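Local coordinates for checkpoint serine/threonine-protein kinase BUB1 (Saccharomyces cerevisiae, PDB 3ESL) that phosphorylates serine and threonine in spindle assembly checkpoint signalling, delaying anaphase until chromosomes are bioriented, here represented by its conserved N-terminal all-helical domain, at residues A[56-59]-A[60-64]; A[191-194]-A[195-199]. All blocks are in the same frame, centred on the assembly; numbering follows the deposited sequence.

Contact 1 (A[56-59]-A[60-64]); sequences LRST and MERCL
R57 and E61, one helical turn apart, are joined by a salt bridge in which NE of R57 reaches OE2 of E61 at 3.3 Å, a weak hydrogen bond. The carboxylate oxygen lies at the edge of the guanidinium, near its plane, but the two flat groups stand almost perpendicular, 88° apart. R57 gets there with an extended chain, CG anti to the backbone N (chi1 -178°), which carries it outward and somewhat toward the C-terminal end, to the side of E61. E61, extended beyond CG, passes that atom within 3.2 Å of O of R57. The single N-H of NE is divided between OE2 of E61 and the hydroxyl of Y86, from helix 77-90, which also bonds to OE2; Y86 is the stronger partner of both residues, consistent with the long bond between them. Long, flexible R and E side chains suit this partly exposed flank.

Beneath them runs the regular ladder of the helix: N of M60 to O of L56 at 2.9 Å, N of E61 to O of R57 at 3.0 Å, and likewise R62 to S58 and C63 to T59. R62 turns its charged end away, and in one of its two conformers NH1 makes a salt bridge with E16, while its CG rests 3.3 Å from O of S58.

On the buried side L56 and M60 pack together, CG of L56 lying 3.9 Å from SD of M60. The unbranched M60 chain, bent at chi3, packs on M37 of helix 29-47. T59 bonds its OG1 to O of V55, a buried hydroxyl satisfied within its own helix. Salt-bridging i/i+4 residues on one flank and apolar ones on another mark an amphipathic alpha-helix, here helix 49-67 of the TPR-like Mad3/BUB1 homology region.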
ATOM      1  N   LEU A  56       1.448   2.604  15.665  1.00 24.10           N
ATOM      2  CA  LEU A  56       1.622   1.896  14.392  1.00 20.93           C
ATOM      3  C   LEU A  56       1.200   2.808  13.236  1.00 22.45           C
ATOM      4  O   LEU A  56       1.935   2.944  12.245  1.00 25.36           O
ATOM      5  CB  LEU A  56       0.854   0.569  14.360  1.00 22.82           C
ATOM      6  CG  LEU A  56       0.993  -0.237  13.061  1.00 23.72           C
ATOM      7  CD1 LEU A  56       2.456  -0.588  12.758  1.00 25.58           C
ATOM      8  CD2 LEU A  56       0.119  -1.494  13.078  1.00 23.96           C
ATOM      9  N   ARG A  57       0.030   3.436  13.356  0.80 20.22           N
ATOM     10  CA  ARG A  57      -0.490   4.267  12.266  0.80 22.68           C
ATOM     11  C   ARG A  57       0.471   5.410  11.965  0.80 22.52           C
ATOM     12  O   ARG A  57       0.823   5.630  10.805  0.80 20.71           O
ATOM     13  CB  ARG A  57      -1.909   4.794  12.566  0.80 22.14           C
ATOM     14  CG  ARG A  57      -2.479   5.636  11.410  0.80 23.59           C
ATOM     15  CD  ARG A  57      -3.995   5.840  11.441  0.80 27.63           C
ATOM     16  NE  ARG A  57      -4.433   6.383  10.145  0.80 34.53           N
ATOM     17  CZ  ARG A  57      -5.689   6.440   9.697  0.80 36.68           C
ATOM     18  NH1 ARG A  57      -6.700   5.980  10.434  0.80 36.77           N
ATOM     19  NH2 ARG A  57      -5.935   6.964   8.493  0.80 32.83           N
ATOM     20  N   SER A  58       0.901   6.118  13.010  1.00 24.29           N
ATOM     21  CA  SER A  58       1.839   7.244  12.874  1.00 26.62           C
ATOM     22  C   SER A  58       3.189   6.853  12.277  1.00 25.99           C
ATOM     23  O   SER A  58       3.751   7.584  11.457  1.00 25.61           O
ATOM     24  CB  SER A  58       2.042   7.931  14.231  1.00 30.39           C
ATOM     25  OG  SER A  58       3.207   8.741  14.223  1.00 37.36           O
ATOM     26  N   THR A  59       3.707   5.702  12.692  1.00 22.13           N
ATOM     27  CA  THR A  59       4.994   5.222  12.218  1.00 22.46           C
ATOM     28  C   THR A  59       4.891   4.848  10.741  1.00 18.61           C
ATOM     29  O   THR A  59       5.807   5.146   9.967  1.00 21.63           O
ATOM     30  CB  THR A  59       5.503   4.050  13.072  1.00 22.04           C
ATOM     31  OG1 THR A  59       5.608   4.501  14.431  1.00 22.81           O
ATOM     32  CG2 THR A  59       6.885   3.617  12.614  1.00 22.20           C
ATOM     33  N   MET A  60       3.787   4.217  10.365  1.00 18.98           N
ATOM     34  CA  MET A  60       3.615   3.784   8.975  1.00 19.73           C
ATOM     35  C   MET A  60       3.512   5.031   8.088  1.00 20.83           C
ATOM     36  O   MET A  60       4.096   5.087   7.007  1.00 18.09           O
ATOM     37  CB  MET A  60       2.387   2.892   8.825  1.00 18.22           C
ATOM     38  CG  MET A  60       2.573   1.525   9.457  1.00 23.42           C
ATOM     39  SD  MET A  60       1.127   0.488   9.224  1.00 27.12           S
ATOM     40  CE  MET A  60       1.299   0.112   7.498  1.00 29.62           C
ATOM     41  N   GLU A  61       2.788   6.041   8.569  1.00 19.75           N
ATOM     42  CA  GLU A  61       2.650   7.291   7.818  1.00 20.52           C
ATOM     43  C   GLU A  61       4.008   7.980   7.666  1.00 19.97           C
ATOM     44  O   GLU A  61       4.350   8.452   6.568  1.00 20.52           O
ATOM     45  CB  GLU A  61       1.631   8.215   8.489  1.00 20.66           C
ATOM     46  CG  GLU A  61       0.230   7.682   8.405  1.00 21.97           C
ATOM     47  CD  GLU A  61      -0.795   8.632   8.992  1.00 24.46           C
ATOM     48  OE1 GLU A  61      -0.394   9.719   9.464  1.00 28.72           O
ATOM     49  OE2 GLU A  61      -1.990   8.275   8.960  1.00 23.87           O
ATOM     50  N   ARG A  62       4.775   8.037   8.752  0.50 18.71           N
ATOM     51  CA  ARG A  62       6.133   8.593   8.708  0.50 19.42           C
ATOM     52  C   ARG A  62       6.991   7.865   7.679  0.50 20.06           C
ATOM     53  O   ARG A  62       7.699   8.499   6.884  0.50 19.96           O
ATOM     54  CB  ARG A  62       6.799   8.526  10.087  0.50 22.51           C
ATOM     55  CG  ARG A  62       6.354   9.620  11.037  0.50 23.99           C
ATOM     56  CD  ARG A  62       6.921   9.376  12.433  0.50 24.30           C
ATOM     57  NE  ARG A  62       8.294   9.856  12.569  0.50 23.16           N
ATOM     58  CZ  ARG A  62       8.993   9.790  13.701  0.50 22.65           C
ATOM     59  NH1 ARG A  62       8.447   9.256  14.776  0.50 25.31           N
ATOM     60  NH2 ARG A  62      10.234  10.256  13.757  0.50 23.10           N
ATOM     61  N   CYS A  63       6.914   6.535   7.693  1.00 18.24           N
ATOM     62  CA  CYS A  63       7.674   5.710   6.746  1.00 18.66           C
ATOM     63  C   CYS A  63       7.311   6.074   5.302  1.00 20.19           C
ATOM     64  O   CYS A  63       8.186   6.355   4.472  1.00 20.38           O
ATOM     65  CB  CYS A  63       7.374   4.237   7.001  1.00 18.79           C
ATOM     66  SG  CYS A  63       8.144   3.158   5.781  1.00 21.67           S
ATOM     67  N   LEU A  64       6.014   6.072   5.007  1.00 18.17           N
ATOM     68  CA  LEU A  64       5.561   6.330   3.631  1.00 19.56           C
ATOM     69  C   LEU A  64       6.022   7.707   3.150  1.00 21.53           C
ATOM     70  O   LEU A  64       6.543   7.855   2.036  1.00 21.97           O
ATOM     71  CB  LEU A  64       4.049   6.189   3.529  1.00 19.82           C
ATOM     72  CG  LEU A  64       3.532   4.772   3.819  1.00 18.33           C
ATOM     73  CD1 LEU A  64       1.994   4.710   3.702  1.00 20.44           C
ATOM     74  CD2 LEU A  64       4.205   3.731   2.901  1.00 21.06           C
TER

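Contact 2 (A[191-194]-A[195-199]); sequences APFF and IRKFL
A191 and R196 meet at a helix start, in a local contact where the chain enters helix 193-200, the last of the modelled chain. P192 occupies the N-cap position; proline suits this place because its nitrogen carries no hydrogen, and the first residues of a helix have no preceding helix carbonyl to accept one. The side chain of R196 turns back past this first turn, and its NE donates a nearly straight bond (170°) to O of A191 at 2.8 Å, with the acceptor in the guanidinium plane. A bend at chi3 (-83°) brings NE there. A water accepts from NH2 of R196 and donates to the same A191 oxygen, so two donors grip a carbonyl that precedes the helix. O of P192 receives N of R196 at 3.3 Å and, weakly, N of I195.

F193 is exposed, and CB of K197 lies over one face of its ring, 4.1 Å from the centroid, a CH-pi contact; CE of K197 runs on to CE2 of F193 at 3.6 Å. NH2 of R196 approaches the ring edge instead. The long aliphatic parts of R196 and K197 can thus lie along backbone and ring while their charged ends stay at the surface. N of F193 is bonded to E97.

F194 faces the interior. Its chi1 of 78° puts the ring between its backbone N and carbonyl carbon, and there CG1 of I195 settles over one face, 3.8 Å from the centroid. I195 also carries CD1 to CG of P192 at 3.6 Å. F194 stacks with Y86 beyond the pair. With P192, F194 and I195 packed on helices 49-67 and 95-108 and F193, R196 and K197 on the exposed side, this is the N-terminus of an amphipathic helix within the all-alpha domain.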
ATOM      1  N   ALA A 191      -3.614  13.931  -3.560  1.00 28.88           N
ATOM      2  CA  ALA A 191      -3.093  12.963  -2.576  1.00 29.58           C
ATOM      3  C   ALA A 191      -4.186  12.528  -1.594  1.00 28.01           C
ATOM      4  O   ALA A 191      -5.098  13.305  -1.282  1.00 28.21           O
ATOM      5  CB  ALA A 191      -1.910  13.531  -1.824  1.00 29.58           C
ATOM      6  N   PRO A 192      -4.099  11.276  -1.089  1.00 26.43           N
ATOM      7  CA  PRO A 192      -5.072  10.842  -0.094  1.00 24.84           C
ATOM      8  C   PRO A 192      -5.004  11.740   1.128  1.00 23.68           C
ATOM      9  O   PRO A 192      -3.957  12.329   1.411  1.00 24.28           O
ATOM     10  CB  PRO A 192      -4.621   9.413   0.268  1.00 26.21           C
ATOM     11  CG  PRO A 192      -3.250   9.279  -0.260  1.00 25.12           C
ATOM     12  CD  PRO A 192      -3.133  10.215  -1.421  1.00 27.09           C
ATOM     13  N   PHE A 193      -6.114  11.844   1.844  1.00 25.54           N
ATOM     14  CA  PHE A 193      -6.176  12.740   2.980  1.00 26.70           C
ATOM     15  C   PHE A 193      -5.121  12.475   4.037  1.00 26.24           C
ATOM     16  O   PHE A 193      -4.586  13.421   4.611  1.00 23.31           O
ATOM     17  CB  PHE A 193      -7.557  12.753   3.625  1.00 31.77           C
ATOM     18  CG  PHE A 193      -7.686  13.772   4.718  1.00 37.12           C
ATOM     19  CD1 PHE A 193      -7.539  15.135   4.435  1.00 38.28           C
ATOM     20  CD2 PHE A 193      -7.918  13.377   6.031  1.00 41.89           C
ATOM     21  CE1 PHE A 193      -7.639  16.096   5.456  1.00 41.48           C
ATOM     22  CE2 PHE A 193      -8.031  14.328   7.058  1.00 42.51           C
ATOM     23  CZ  PHE A 193      -7.886  15.686   6.771  1.00 40.08           C
ATOM     24  N   PHE A 194      -4.794  11.203   4.294  1.00 23.37           N
ATOM     25  CA  PHE A 194      -3.851  10.920   5.380  1.00 21.62           C
ATOM     26  C   PHE A 194      -2.479  11.527   5.102  1.00 21.78           C
ATOM     27  O   PHE A 194      -1.767  11.922   6.027  1.00 22.70           O
ATOM     28  CB  PHE A 194      -3.760   9.414   5.721  1.00 23.59           C
ATOM     29  CG  PHE A 194      -2.919   8.596   4.764  1.00 23.66           C
ATOM     30  CD1 PHE A 194      -3.500   7.981   3.657  1.00 24.44           C
ATOM     31  CD2 PHE A 194      -1.560   8.399   5.008  1.00 24.30           C
ATOM     32  CE1 PHE A 194      -2.726   7.200   2.784  1.00 25.13           C
ATOM     33  CE2 PHE A 194      -0.768   7.635   4.143  1.00 25.20           C
ATOM     34  CZ  PHE A 194      -1.350   7.034   3.030  1.00 24.33           C
ATOM     35  N   ILE A 195      -2.122  11.608   3.819  1.00 21.63           N
ATOM     36  CA  ILE A 195      -0.860  12.198   3.423  1.00 21.21           C
ATOM     37  C   ILE A 195      -0.918  13.720   3.600  1.00 22.43           C
ATOM     38  O   ILE A 195      -0.005  14.330   4.194  1.00 24.67           O
ATOM     39  CB  ILE A 195      -0.501  11.805   1.968  1.00 21.96           C
ATOM     40  CG1 ILE A 195      -0.146  10.309   1.918  1.00 23.71           C
ATOM     41  CG2 ILE A 195       0.670  12.627   1.441  1.00 23.97           C
ATOM     42  CD1 ILE A 195       0.225   9.799   0.556  1.00 29.13           C
ATOM     43  N   ARG A 196      -1.992  14.324   3.087  1.00 22.82           N
ATOM     44  CA  ARG A 196      -2.149  15.784   3.170  1.00 25.19           C
ATOM     45  C   ARG A 196      -2.203  16.256   4.631  1.00 26.84           C
ATOM     46  O   ARG A 196      -1.549  17.243   5.002  1.00 27.62           O
ATOM     47  CB  ARG A 196      -3.377  16.225   2.382  1.00 25.55           C
ATOM     48  CG  ARG A 196      -3.221  15.954   0.883  1.00 27.98           C
ATOM     49  CD  ARG A 196      -4.324  16.600   0.065  1.00 31.05           C
ATOM     50  NE  ARG A 196      -5.535  15.787   0.021  1.00 33.36           N
ATOM     51  CZ  ARG A 196      -6.715  16.174   0.490  1.00 37.89           C
ATOM     52  NH1 ARG A 196      -6.861  17.372   1.051  1.00 36.53           N
ATOM     53  NH2 ARG A 196      -7.758  15.360   0.385  1.00 39.98           N
ATOM     54  N   LYS A 197      -2.945  15.521   5.462  1.00 25.78           N
ATOM     55  CA  LYS A 197      -3.050  15.837   6.893  1.00 27.41           C
ATOM     56  C   LYS A 197      -1.695  15.740   7.596  1.00 27.55           C
ATOM     57  O   LYS A 197      -1.351  16.584   8.441  1.00 27.07           O
ATOM     58  CB  LYS A 197      -4.080  14.935   7.580  1.00 29.07           C
ATOM     59  CG  LYS A 197      -4.189  15.191   9.081  1.00 36.64           C
ATOM     60  CD  LYS A 197      -4.737  13.998   9.849  1.00 43.83           C
ATOM     61  CE  LYS A 197      -6.206  14.170  10.170  1.00 48.94           C
ATOM     62  NZ  LYS A 197      -6.567  13.448  11.423  1.00 50.20           N
ATOM     63  N   PHE A 198      -0.923  14.711   7.247  1.00 25.25           N
ATOM     64  CA  PHE A 198       0.424  14.555   7.802  1.00 26.44           C
ATOM     65  C   PHE A 198       1.295  15.774   7.480  1.00 27.26           C
ATOM     66  O   PHE A 198       1.967  16.328   8.358  1.00 29.59           O
ATOM     67  CB  PHE A 198       1.082  13.282   7.271  1.00 29.09           C
ATOM     68  CG  PHE A 198       2.437  13.013   7.867  1.00 29.32           C
ATOM     69  CD1 PHE A 198       3.574  13.665   7.385  1.00 31.58           C
ATOM     70  CD2 PHE A 198       2.572  12.114   8.921  1.00 31.18           C
ATOM     71  CE1 PHE A 198       4.826  13.422   7.942  1.00 34.17           C
ATOM     72  CE2 PHE A 198       3.815  11.863   9.480  1.00 33.16           C
ATOM     73  CZ  PHE A 198       4.948  12.515   8.987  1.00 33.79           C
ATOM     74  N   LEU A 199       1.258  16.198   6.220  1.00 28.89           N
ATOM     75  CA  LEU A 199       2.114  17.286   5.754  1.00 30.63           C
ATOM     76  C   LEU A 199       1.727  18.634   6.360  1.00 33.69           C
ATOM     77  O   LEU A 199       2.595  19.456   6.666  1.00 36.28           O
ATOM     78  CB  LEU A 199       2.114  17.340   4.219  1.00 30.92           C
ATOM     79  CG  LEU A 199       2.791  16.151   3.522  1.00 30.97           C
ATOM     80  CD1 LEU A 199       2.507  16.154   2.038  1.00 30.86           C
ATOM     81  CD2 LEU A 199       4.297  16.130   3.791  1.00 31.76           C
TER
HETATM   82  O   HOH W   1      -8.200  12.766  -0.988  1.00 39.41           O

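In the fold
Both contacts are local, each within a single helix, and both are partly buried; they meet where helix 193-200 packs against helix 49-67. CG of R62 touches CE2 of F198 at 3.7 Å, and CD1 of L64 touches CE2 of F194 at 4.0 Å. Y86 serves both sides, since its hydroxyl belongs to the polar cluster of contact 1 and its ring to the aromatic packing of contact 2. In contact 1, within the helix, R57 and E61 pair weakly with each other while Y86 and E16 of other helices take the stronger bonds. Contact 2 lies at a helix start, where the arginine instead serves a backbone carbonyl and exposed F193 and K197 form a surface pair.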